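Local structure of SCO1/SenC family lipoprotein (4HDE) at residues K28-G32 with K33-A37; D160-R163 with D164-L168. The protein is a lipoprotein of the SCO1/SenC family, whose members have a thioredoxin-like fold and assist copper delivery to cytochrome c oxidase, a role it probably shares. All coordinates share one frame; numbering follows the deposited sequence.

Contact 1. Residues K28-G32 with K33-A37; sequences KDLKG and KVWVA
L30 sets CD1 over the centre of one face of the W35 indole and CD2 over the pyrrole end, where the short helix 27-30 hands the chain, through a type II beta turn from L30 to K33, to the strand 35-40, the middle strand of the thioredoxin-like sheet. CD1 sits 3.7 Å from the centroid of the six-membered ring of W35 and 5° off the ring normal, a CH-pi contact almost straight over the ring centre. The second methyl, CD2, is 3.9 Å from W35 CG, and L30 CB lies above NE1, so the branched leucine spreads over both rings. W35 turns back to meet it because its CG is tucked between the backbone N and the carbonyl carbon (chi1 56°); the two side chains cross at about a right angle. Both are buried: L30 also touches F15, and W35 touches L12, I140 and V72, a setting that suits large apolar side chains.

The turn itself is closed by K33 N, which donates to L30 O at 2.9 Å. G32 takes a positive phi of 104°, where a CB would be jammed against the preceding carbonyl oxygen; glycine therefore suits the corner. K33 runs its aliphatic chain back past the helix end, with CD 3.6 Å from D29 O, before bending at its last torsion. D29 turns the other way, its OD2 accepting from G26 N. A water lies 2.8 Å from L30 O, to which it probably donates, and at the edge of the indole, in its plane, takes a weak bond from W35 NE1 at 3.4 Å.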
loop_
_atom_site.group_PDB
_atom_site.type_symbol
_atom_site.label_atom_id
_atom_site.label_comp_id
_atom_site.label_asym_id
_atom_site.label_seq_id
_atom_site.Cartn_x
_atom_site.Cartn_y
_atom_site.Cartn_z
ATOM N N LYS A 28 6.494 13.341 1.321
ATOM C CA LYS A 28 7.213 14.112 2.329
ATOM C C LYS A 28 7.559 13.222 3.526
ATOM O O LYS A 28 8.659 13.296 4.066
ATOM C CB LYS A 28 6.381 15.320 2.770
ATOM C CG LYS A 28 6.979 16.134 3.904
ATOM C CD LYS A 28 6.040 17.257 4.307
ATOM C CE LYS A 28 6.647 18.135 5.391
ATOM N NZ LYS A 28 6.744 17.431 6.698
ATOM N N ASP A 29 6.620 12.378 3.927
ATOM C CA ASP A 29 6.797 11.498 5.073
ATOM C C ASP A 29 7.618 10.261 4.737
ATOM O O ASP A 29 8.369 9.766 5.569
ATOM C CB ASP A 29 5.425 11.078 5.591
ATOM C CG ASP A 29 4.515 12.259 5.794
ATOM O OD1 ASP A 29 4.542 12.835 6.895
ATOM O OD2 ASP A 29 3.813 12.634 4.839
ATOM N N LEU A 30 7.466 9.776 3.514
ATOM C CA LEU A 30 7.977 8.470 3.121
ATOM C C LEU A 30 9.383 8.483 2.525
ATOM O O LEU A 30 10.068 7.460 2.538
ATOM C CB LEU A 30 7.001 7.830 2.133
ATOM C CG LEU A 30 5.634 7.463 2.707
ATOM C CD1 LEU A 30 4.654 7.255 1.555
ATOM C CD2 LEU A 30 5.710 6.249 3.618
ATOM N N LYS A 31 9.812 9.620 1.986
ATOM C CA LYS A 31 11.129 9.713 1.370
ATOM C C LYS A 31 12.211 9.501 2.421
ATOM O O LYS A 31 12.318 10.254 3.381
ATOM C CB LYS A 31 11.305 11.058 0.664
ATOM C CG LYS A 31 12.623 11.213 -0.088
ATOM C CD LYS A 31 12.695 10.259 -1.271
ATOM C CE LYS A 31 13.914 10.534 -2.145
ATOM N NZ LYS A 31 13.920 11.919 -2.707
ATOM N N GLY A 32 13.031 8.473 2.226
ATOM C CA GLY A 32 14.017 8.093 3.223
ATOM C C GLY A 32 13.630 6.863 4.025
ATOM O O GLY A 32 14.437 6.348 4.805
ATOM N N LYS A 33 12.406 6.388 3.849
ATOM C CA LYS A 33 11.943 5.189 4.530
ATOM C C LYS A 33 11.724 4.063 3.528
ATOM O O LYS A 33 11.512 4.303 2.335
ATOM C CB LYS A 33 10.661 5.473 5.325
ATOM C CG LYS A 33 10.875 6.392 6.538
ATOM C CD LYS A 33 9.570 6.751 7.225
ATOM C CE LYS A 33 9.811 7.603 8.451
ATOM N NZ LYS A 33 10.450 6.794 9.526
ATOM N N VAL A 34 11.789 2.832 4.018
ATOM C CA VAL A 34 11.407 1.670 3.233
ATOM C C VAL A 34 9.919 1.481 3.470
ATOM O O VAL A 34 9.456 1.492 4.619
ATOM C CB VAL A 34 12.195 0.422 3.696
ATOM C CG1 VAL A 34 11.692 -0.853 2.999
ATOM C CG2 VAL A 34 13.684 0.621 3.440
ATOM N N TRP A 35 9.154 1.333 2.395
ATOM C CA TRP A 35 7.724 1.147 2.557
ATOM C C TRP A 35 7.112 0.163 1.578
ATOM O O TRP A 35 7.688 -0.165 0.547
ATOM C CB TRP A 35 6.974 2.485 2.568
ATOM C CG TRP A 35 7.146 3.419 1.394
ATOM C CD1 TRP A 35 8.260 4.129 1.064
ATOM C CD2 TRP A 35 6.133 3.810 0.452
ATOM N NE1 TRP A 35 8.011 4.928 -0.033
ATOM C CE2 TRP A 35 6.713 4.744 -0.426
ATOM C CE3 TRP A 35 4.793 3.454 0.269
ATOM C CZ2 TRP A 35 6.005 5.323 -1.483
ATOM C CZ3 TRP A 35 4.087 4.040 -0.779
ATOM C CH2 TRP A 35 4.696 4.957 -1.641
ATOM N N VAL A 36 5.953 -0.351 1.972
ATOM C CA VAL A 36 5.217 -1.314 1.171
ATOM C C VAL A 36 3.856 -0.726 0.858
ATOM O O VAL A 36 3.172 -0.226 1.751
ATOM C CB VAL A 36 5.030 -2.628 1.934
ATOM C CG1 VAL A 36 4.306 -3.647 1.077
ATOM C CG2 VAL A 36 6.382 -3.175 2.371
ATOM N N ALA A 37 3.476 -0.773 -0.415
ATOM C CA ALA A 37 2.209 -0.199 -0.875
ATOM C C ALA A 37 1.255 -1.267 -1.418
ATOM O O ALA A 37 1.679 -2.244 -2.053
ATOM C CB ALA A 37 2.469 0.838 -1.945
HETATM O O HOH W 1 11.101 6.403 0.178
#

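Contact 2. Residues D160-R163 with D164-L168; sequences DIIR and DMKRL
R163 and D164 lie side by side and point the same way, joined by a salt bridge between neighbours on one helix. R163 CB rests against D164 N, simply because the residues are adjacent. CG, anti to the backbone N (chi1 171°), passes 3.7 Å from R167 NH1. CD lies 4.2 Å from D164 OD1, and a bend about CG-CD (chi3 63°) swings the guanidinium back toward that oxygen. NE donates to D164 OD1 at 3.1 Å and NH1 to the same atom at 3.3 Å, a side-on grip from one face of the carboxylate; CZ is 3.6 Å from D164 OD1. D160 CA lies over one guanidinium face, toward its rim. NH2 is near D160 OD1, which stands well out of the guanidinium plane, so charge alone draws them together. D164 OD2 is held separately by Y150 OH, which helps fix the carboxylate.

All this rides on the C-terminal alpha-helix 158-169, which packs on the sheet of the thioredoxin-like fold; its i to i+4 bonds include M165 N to I161 O at 2.9 Å. On the buried side, beta-branched I161 and extended M165, a selenomethionine, run alongside each other, I161 CG2 being 3.9 Å from M165 CE; I161 also touches Y150, and M165 touches L139 and L67. I162 CG2 meets K166 CE, the lysine's methylenes serving as apolar surface while NZ pairs with E65. R163 O, which accepts from R167 N, also lies over one face of the R167 guanidinium, toward its rim, and R167 NE forms a salt bridge with E170.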
loop_
_atom_site.group_PDB
_atom_site.type_symbol
_atom_site.label_atom_id
_atom_site.label_comp_id
_atom_site.label_asym_id
_atom_site.label_seq_id
_atom_site.Cartn_x
_atom_site.Cartn_y
_atom_site.Cartn_z
ATOM N N ASP A 160 10.451 -13.960 1.334
ATOM C CA ASP A 160 11.084 -13.177 0.265
ATOM C C ASP A 160 11.044 -11.685 0.581
ATOM O O ASP A 160 12.036 -10.971 0.420
ATOM C CB ASP A 160 10.357 -13.394 -1.072
ATOM C CG ASP A 160 10.753 -14.684 -1.781
ATOM O OD1 ASP A 160 11.491 -15.502 -1.204
ATOM O OD2 ASP A 160 10.299 -14.883 -2.934
ATOM N N ILE A 161 9.876 -11.206 0.991
ATOM C CA ILE A 161 9.715 -9.790 1.305
ATOM C C ILE A 161 10.611 -9.373 2.465
ATOM O O ILE A 161 11.301 -8.356 2.381
ATOM C CB ILE A 161 8.248 -9.440 1.607
ATOM C CG1 ILE A 161 7.361 -9.832 0.416
ATOM C CG2 ILE A 161 8.128 -7.944 1.908
ATOM C CD1 ILE A 161 5.873 -9.682 0.662
ATOM N N ILE A 162 10.621 -10.168 3.528
ATOM C CA ILE A 162 11.480 -9.906 4.674
ATOM C C ILE A 162 12.956 -9.860 4.254
ATOM O O ILE A 162 13.707 -8.976 4.680
ATOM C CB ILE A 162 11.256 -10.966 5.774
ATOM C CG1 ILE A 162 9.876 -10.790 6.415
ATOM C CG2 ILE A 162 12.349 -10.896 6.826
ATOM C CD1 ILE A 162 9.724 -9.501 7.199
ATOM N N ARG A 163 13.374 -10.825 3.434
ATOM C CA ARG A 163 14.744 -10.880 2.919
ATOM C C ARG A 163 15.093 -9.584 2.188
ATOM O O ARG A 163 16.163 -8.999 2.392
ATOM C CB ARG A 163 14.895 -12.088 1.975
ATOM C CG ARG A 163 16.201 -12.161 1.180
ATOM C CD ARG A 163 16.036 -13.024 -0.081
ATOM N NE ARG A 163 15.061 -12.440 -0.996
ATOM C CZ ARG A 163 14.401 -13.115 -1.933
ATOM N NH1 ARG A 163 13.521 -12.485 -2.705
ATOM N NH2 ARG A 163 14.607 -14.419 -2.091
ATOM N N ASP A 164 14.195 -9.154 1.317
ATOM C CA ASP A 164 14.425 -7.938 0.545
ATOM C C ASP A 164 14.474 -6.682 1.431
ATOM O O ASP A 164 15.294 -5.781 1.201
ATOM C CB ASP A 164 13.369 -7.801 -0.559
ATOM C CG ASP A 164 13.476 -8.894 -1.620
ATOM O OD1 ASP A 164 14.544 -9.520 -1.753
ATOM O OD2 ASP A 164 12.481 -9.121 -2.350
HETATM N N MSE A 165 13.606 -6.620 2.437
HETATM C CA MSE A 165 13.670 -5.540 3.415
HETATM C C MSE A 165 15.005 -5.518 4.132
HETATM O O MSE A 165 15.576 -4.447 4.359
HETATM C CB MSE A 165 12.549 -5.679 4.441
HETATM C CG MSE A 165 11.178 -5.339 3.939
HETATM SE SE MSE A 165 9.843 -5.919 5.212
HETATM C CE MSE A 165 8.338 -4.974 4.461
ATOM N N LYS A 166 15.500 -6.693 4.514
ATOM C CA LYS A 166 16.787 -6.763 5.191
ATOM C C LYS A 166 17.907 -6.246 4.303
ATOM O O LYS A 166 18.796 -5.554 4.771
ATOM C CB LYS A 166 17.090 -8.185 5.653
ATOM C CG LYS A 166 16.230 -8.633 6.814
ATOM C CD LYS A 166 16.645 -10.004 7.300
ATOM C CE LYS A 166 15.844 -10.416 8.522
ATOM N NZ LYS A 166 16.252 -11.757 9.015
ATOM N N ARG A 167 17.842 -6.556 3.011
ATOM C CA ARG A 167 18.847 -6.051 2.086
ATOM C C ARG A 167 18.811 -4.520 2.018
ATOM O O ARG A 167 19.860 -3.873 2.008
ATOM C CB ARG A 167 18.651 -6.649 0.688
ATOM C CG ARG A 167 18.895 -8.149 0.569
ATOM C CD ARG A 167 20.321 -8.541 0.917
ATOM N NE ARG A 167 20.483 -8.782 2.348
ATOM C CZ ARG A 167 20.058 -9.874 2.979
ATOM N NH1 ARG A 167 19.440 -10.838 2.305
ATOM N NH2 ARG A 167 20.252 -10.007 4.287
ATOM N N LEU A 168 17.613 -3.944 1.965
ATOM C CA LEU A 168 17.484 -2.489 1.884
ATOM C C LEU A 168 17.964 -1.798 3.154
ATOM O O LEU A 168 18.406 -0.648 3.112
ATOM C CB LEU A 168 16.041 -2.074 1.595
ATOM C CG LEU A 168 15.492 -2.454 0.225
ATOM C CD1 LEU A 168 14.052 -2.006 0.104
ATOM C CD2 LEU A 168 16.326 -1.833 -0.892
#

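Both contacts are local and partly buried, but contact 1 lies nearer the middle, about 11 Å from centre of contact to centre of chain against about 17 Å for contact 2. Contact 1 joins a helix end to a central strand and relies on buried L30 and W35 and one turn bond. Contact 2 stays within a single helix, with repeated backbone bonds, and runs from buried I161, I162, D164 and M165 to exposed R163. Their elements meet: V36 CG2 packs on M165 CE at 3.4 Å, and V34 CG1 on L168 CD1 at 3.9 Å. V34 and V36 thus touch helix 158-169, while W35 between them meets L30.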